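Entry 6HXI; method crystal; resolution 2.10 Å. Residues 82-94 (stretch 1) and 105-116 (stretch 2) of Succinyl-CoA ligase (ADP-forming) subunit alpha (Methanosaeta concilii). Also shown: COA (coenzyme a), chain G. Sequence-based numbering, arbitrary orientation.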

# COMPACT_ATOMS: atom_id res chain seq x y z
N ASP B 82 19.90 38.25 25.83
CA ASP B 82 19.54 38.92 27.09
C ASP B 82 18.13 39.56 27.06
O ASP B 82 17.69 40.16 28.05
CB ASP B 82 20.62 39.94 27.49
CG ASP B 82 20.59 41.26 26.74
OD1 ASP B 82 20.36 41.25 25.51
OD2 ASP B 82 20.81 42.31 27.39
N VAL B 83 17.43 39.41 25.93
CA VAL B 83 16.08 39.92 25.74
C VAL B 83 15.10 38.77 25.49
O VAL B 83 15.42 37.89 24.70
CB VAL B 83 16.04 40.95 24.58
CG1 VAL B 83 14.61 41.44 24.33
CG2 VAL B 83 16.96 42.13 24.85
N MET B 84 13.90 38.82 26.12
CA MET B 84 12.81 37.92 25.77
C MET B 84 11.59 38.72 25.33
O MET B 84 11.12 39.59 26.07
CB MET B 84 12.43 36.93 26.89
CG MET B 84 11.40 35.91 26.39
SD MET B 84 11.02 34.58 27.54
CE MET B 84 9.48 35.20 28.30
N VAL B 85 11.07 38.43 24.10
CA VAL B 85 9.85 39.03 23.54
C VAL B 85 8.78 38.01 23.86
O VAL B 85 8.80 36.92 23.29
CB VAL B 85 9.97 39.36 22.03
CG1 VAL B 85 8.70 40.01 21.51
CG2 VAL B 85 11.20 40.25 21.75
N ASN B 86 7.93 38.32 24.87
CA ASN B 86 6.93 37.42 25.41
C ASN B 86 5.55 37.60 24.80
O ASN B 86 4.83 38.54 25.16
CB ASN B 86 6.91 37.52 26.95
CG ASN B 86 6.08 36.47 27.65
OD1 ASN B 86 5.49 35.60 27.04
ND2 ASN B 86 6.07 36.48 28.97
N PHE B 87 5.16 36.67 23.92
CA PHE B 87 3.84 36.66 23.28
C PHE B 87 2.86 35.70 23.94
O PHE B 87 1.88 35.32 23.32
CB PHE B 87 3.93 36.32 21.79
CG PHE B 87 4.46 37.42 20.93
CD1 PHE B 87 3.63 38.46 20.52
CD2 PHE B 87 5.76 37.38 20.44
CE1 PHE B 87 4.12 39.48 19.70
CE2 PHE B 87 6.24 38.40 19.61
CZ PHE B 87 5.42 39.47 19.28
N ALA B 88 3.11 35.31 25.20
CA ALA B 88 2.19 34.44 25.95
C ALA B 88 0.88 35.19 26.17
O ALA B 88 0.89 36.42 26.22
CB ALA B 88 2.80 34.07 27.29
N SER B 89 -0.25 34.49 26.28
CA SER B 89 -1.55 35.14 26.54
C SER B 89 -1.55 35.78 27.98
O SER B 89 -0.63 35.54 28.77
CB SER B 89 -2.68 34.10 26.44
OG SER B 89 -2.88 33.46 27.69
N HIS B 90 -2.62 36.52 28.33
CA HIS B 90 -2.74 37.12 29.65
C HIS B 90 -2.84 36.08 30.76
O HIS B 90 -2.60 36.37 31.92
CB HIS B 90 -3.90 38.13 29.70
CG HIS B 90 -5.28 37.55 29.59
ND1 HIS B 90 -5.89 37.33 28.36
CD2 HIS B 90 -6.17 37.25 30.57
CE1 HIS B 90 -7.10 36.87 28.63
NE2 HIS B 90 -7.32 36.80 29.94
N ARG B 91 -3.17 34.84 30.38
CA ARG B 91 -3.30 33.71 31.29
C ARG B 91 -1.95 33.10 31.61
O ARG B 91 -1.82 32.47 32.66
CB ARG B 91 -4.26 32.65 30.70
CG ARG B 91 -5.71 33.16 30.58
CD ARG B 91 -6.59 32.20 29.79
NE ARG B 91 -6.12 32.13 28.42
CZ ARG B 91 -6.51 32.94 27.44
NH1 ARG B 91 -5.95 32.87 26.26
NH2 ARG B 91 -7.49 33.81 27.64
N SER B 92 -0.93 33.33 30.76
CA SER B 92 0.40 32.74 30.89
C SER B 92 1.55 33.74 31.02
O SER B 92 2.68 33.34 31.28
CB SER B 92 0.67 31.82 29.70
OG SER B 92 -0.23 30.73 29.72
N ALA B 93 1.26 35.03 30.78
CA ALA B 93 2.23 36.12 30.80
C ALA B 93 3.02 36.19 32.10
O ALA B 93 4.25 36.32 32.03
CB ALA B 93 1.54 37.43 30.51
N PHE B 94 2.35 36.07 33.27
CA PHE B 94 3.04 36.13 34.56
C PHE B 94 4.06 35.02 34.76
O PHE B 94 5.23 35.31 35.00
CB PHE B 94 2.05 36.19 35.73
CG PHE B 94 2.67 36.32 37.11
CD1 PHE B 94 3.11 37.55 37.58
CD2 PHE B 94 2.75 35.22 37.96
CE1 PHE B 94 3.66 37.67 38.86
CE2 PHE B 94 3.30 35.34 39.24
CZ PHE B 94 3.74 36.56 39.68
N THR B 105 20.90 35.15 32.62
CA THR B 105 21.28 35.73 31.32
C THR B 105 20.26 36.69 30.72
O THR B 105 20.62 37.47 29.86
CB THR B 105 21.65 34.64 30.33
OG1 THR B 105 20.55 33.74 30.21
CG2 THR B 105 22.95 33.89 30.74
N ILE B 106 18.99 36.64 31.17
CA ILE B 106 17.96 37.55 30.63
C ILE B 106 17.90 38.81 31.49
O ILE B 106 17.88 38.73 32.71
CB ILE B 106 16.60 36.84 30.41
CG1 ILE B 106 16.72 35.81 29.27
CG2 ILE B 106 15.46 37.82 30.10
CD1 ILE B 106 15.94 34.54 29.48
N ARG B 107 17.90 39.97 30.82
CA ARG B 107 17.87 41.31 31.43
C ARG B 107 16.56 42.06 31.12
O ARG B 107 16.06 42.80 31.98
CB ARG B 107 19.10 42.09 30.94
CG ARG B 107 19.21 43.52 31.43
CD ARG B 107 20.29 44.24 30.68
NE ARG B 107 20.18 45.69 30.83
CZ ARG B 107 20.25 46.56 29.82
NH1 ARG B 107 20.43 46.12 28.58
NH2 ARG B 107 20.14 47.86 30.04
N ILE B 108 16.00 41.88 29.89
CA ILE B 108 14.78 42.56 29.44
C ILE B 108 13.70 41.57 29.00
O ILE B 108 13.99 40.63 28.26
CB ILE B 108 15.09 43.61 28.32
CG1 ILE B 108 16.16 44.64 28.76
CG2 ILE B 108 13.82 44.32 27.83
CD1 ILE B 108 17.21 44.85 27.74
N VAL B 109 12.46 41.79 29.48
CA VAL B 109 11.30 41.02 29.08
C VAL B 109 10.25 42.02 28.62
O VAL B 109 9.91 42.93 29.37
CB VAL B 109 10.72 40.04 30.15
CG1 VAL B 109 9.64 39.14 29.54
CG2 VAL B 109 11.81 39.19 30.81
N ALA B 110 9.75 41.86 27.38
CA ALA B 110 8.68 42.67 26.83
C ALA B 110 7.42 41.81 26.86
O ALA B 110 7.40 40.74 26.25
CB ALA B 110 9.01 43.08 25.39
N VAL B 111 6.42 42.24 27.64
CA VAL B 111 5.14 41.55 27.82
C VAL B 111 4.10 42.18 26.89
O VAL B 111 3.68 43.31 27.09
CB VAL B 111 4.67 41.54 29.31
CG1 VAL B 111 3.43 40.67 29.48
CG2 VAL B 111 5.78 41.07 30.25
N ILE B 112 3.68 41.43 25.87
CA ILE B 112 2.74 41.90 24.86
C ILE B 112 1.27 41.76 25.31
O ILE B 112 0.45 42.58 24.91
CB ILE B 112 2.98 41.18 23.48
CG1 ILE B 112 4.48 41.18 23.03
CG2 ILE B 112 2.06 41.68 22.37
CD1 ILE B 112 5.27 42.45 23.00
N ALA B 113 0.94 40.72 26.10
CA ALA B 113 -0.44 40.43 26.49
C ALA B 113 -1.17 41.58 27.13
O ALA B 113 -0.63 42.31 27.95
CB ALA B 113 -0.50 39.21 27.39
N GLU B 114 -2.43 41.72 26.72
CA GLU B 114 -3.39 42.67 27.25
C GLU B 114 -4.31 41.84 28.17
O GLU B 114 -4.60 40.67 27.86
CB GLU B 114 -4.20 43.28 26.10
CG GLU B 114 -5.06 44.45 26.56
CD GLU B 114 -5.56 45.45 25.53
OE1 GLU B 114 -5.59 46.66 25.86
OE2 GLU B 114 -5.95 45.03 24.42
N GLY B 115 -4.71 42.44 29.30
CA GLY B 115 -5.59 41.81 30.27
C GLY B 115 -4.90 41.06 31.39
O GLY B 115 -5.47 40.11 31.94
N VAL B 116 -3.66 41.45 31.71
CA VAL B 116 -2.87 40.87 32.80
C VAL B 116 -3.31 41.52 34.13
O VAL B 116 -3.36 42.75 34.20
CB VAL B 116 -1.33 41.02 32.56
CG1 VAL B 116 -0.51 40.46 33.73
CG2 VAL B 116 -0.90 40.35 31.25
N1A COA G . -6.46 22.61 22.93
C2A COA G . -6.40 23.28 24.09
N3A COA G . -5.99 24.53 24.31
C4A COA G . -5.54 25.10 23.18
C5A COA G . -5.53 24.53 21.91
C6A COA G . -6.06 23.23 21.80
N6A COA G . -6.20 22.59 20.64
N7A COA G . -4.91 25.37 21.00
C8A COA G . -4.57 26.41 21.72
N9A COA G . -4.91 26.32 23.04
C1B COA G . -4.65 27.28 24.11
C2B COA G . -3.18 27.66 24.30
O2B COA G . -2.50 26.68 25.09
C3B COA G . -3.34 28.99 25.04
O3B COA G . -3.63 28.80 26.44
P3B COA G . -3.27 29.87 27.57
O7A COA G . -3.86 31.17 27.15
O8A COA G . -3.84 29.33 28.83
O9A COA G . -1.73 29.87 27.68
C4B COA G . -4.64 29.58 24.48
O4B COA G . -5.32 28.49 23.82
C5B COA G . -4.46 30.74 23.53
O5B COA G . -3.40 30.40 22.61
P1A COA G . -2.27 31.50 22.17
O1A COA G . -1.50 31.12 20.97
O2A COA G . -1.40 31.92 23.34
O3A COA G . -3.32 32.66 21.85
P2A COA G . -3.39 34.09 21.15
O4A COA G . -3.70 33.92 19.71
O5A COA G . -4.51 34.81 21.86
O6A COA G . -1.96 34.81 21.37
CBP COA G . -1.32 37.05 22.10
CCP COA G . -1.68 35.63 22.53
CDP COA G . -1.00 37.86 23.36
CEP COA G . -0.09 37.06 21.17
CAP COA G . -2.53 37.67 21.35
OAP COA G . -3.74 37.44 22.06
C9P COA G . -2.43 39.15 21.00
O9P COA G . -1.80 39.50 20.00
N8P COA G . -3.07 40.01 21.81
C7P COA G . -2.99 41.46 21.65
C6P COA G . -2.30 42.10 22.82
C5P COA G . -2.30 43.61 22.73
O5P COA G . -3.20 44.21 22.14
N4P COA G . -1.26 44.24 23.28
C3P COA G . -1.06 45.67 23.18
C2P COA G . -0.42 46.08 21.87
S1P COA G . -0.07 47.86 22.04
O HOH W 1 2.57 38.52 26.73

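Two neighbouring parallel β-strands, 83-86 and 108-111, are joined by a ladder of backbone hydrogen bonds that gives way, beyond their C-terminal ends, to side-chain packing, a bridging water and coenzyme A. The strand axes approach to 4.7 Å and their N-to-C directions differ by 11°. As in any parallel pair, alternate residues of stretch 1 bond the other strand through both N and O: Met 84 N donates to Ile 108 O (2.8 Å) and Met 84 O accepts from Ala 110 N (3.0 Å), then Asn 86 N donates to Ala 110 O (2.8 Å) and Asn 86 O accepts from Ile 112 N (3.2 Å). At the start, Asp 82 O accepts from both Arg 107 N (2.8 Å) and Ile 108 N (3.0 Å). The side chains of Asp 82 and Arg 107 stay farther apart, with OD2 of Asp 82 4.0 Å from NH1 of Arg 107, too far for a salt bridge.

Side chains alternate between the faces. Val 83 CG2 meets Ile 108 CD1 at 4.0 Å on one; on the other, Met 84 CE lies 4.1 Å from Val 109 CG1. Beyond the strands, CG1 of Ile 112 sits over one face of the Phe 87 ring, 3.8 Å from CE1 of Phe 87, a CH-π contact. The methyl of Ala 93 fits among Val 111, Ala 113 and Val 116, its CB 3.9 Å from CG1 of Val 111. His 90 packs against the Gly 115 backbone, where a CB would point toward the imidazole.

Water 1 donates to Asn 86 O and Ala 88 O and accepts from Ala 113 N, linking the end of strand 83-86 and the loop after it to Ala 113, just past the last direct hydrogen bond. Both stretches bind coenzyme A: Ser 89 OG and Arg 91 NE bond its O7A at 2.5 and 2.8 Å, while Ile 112 O accepts from its N4P (2.9 Å).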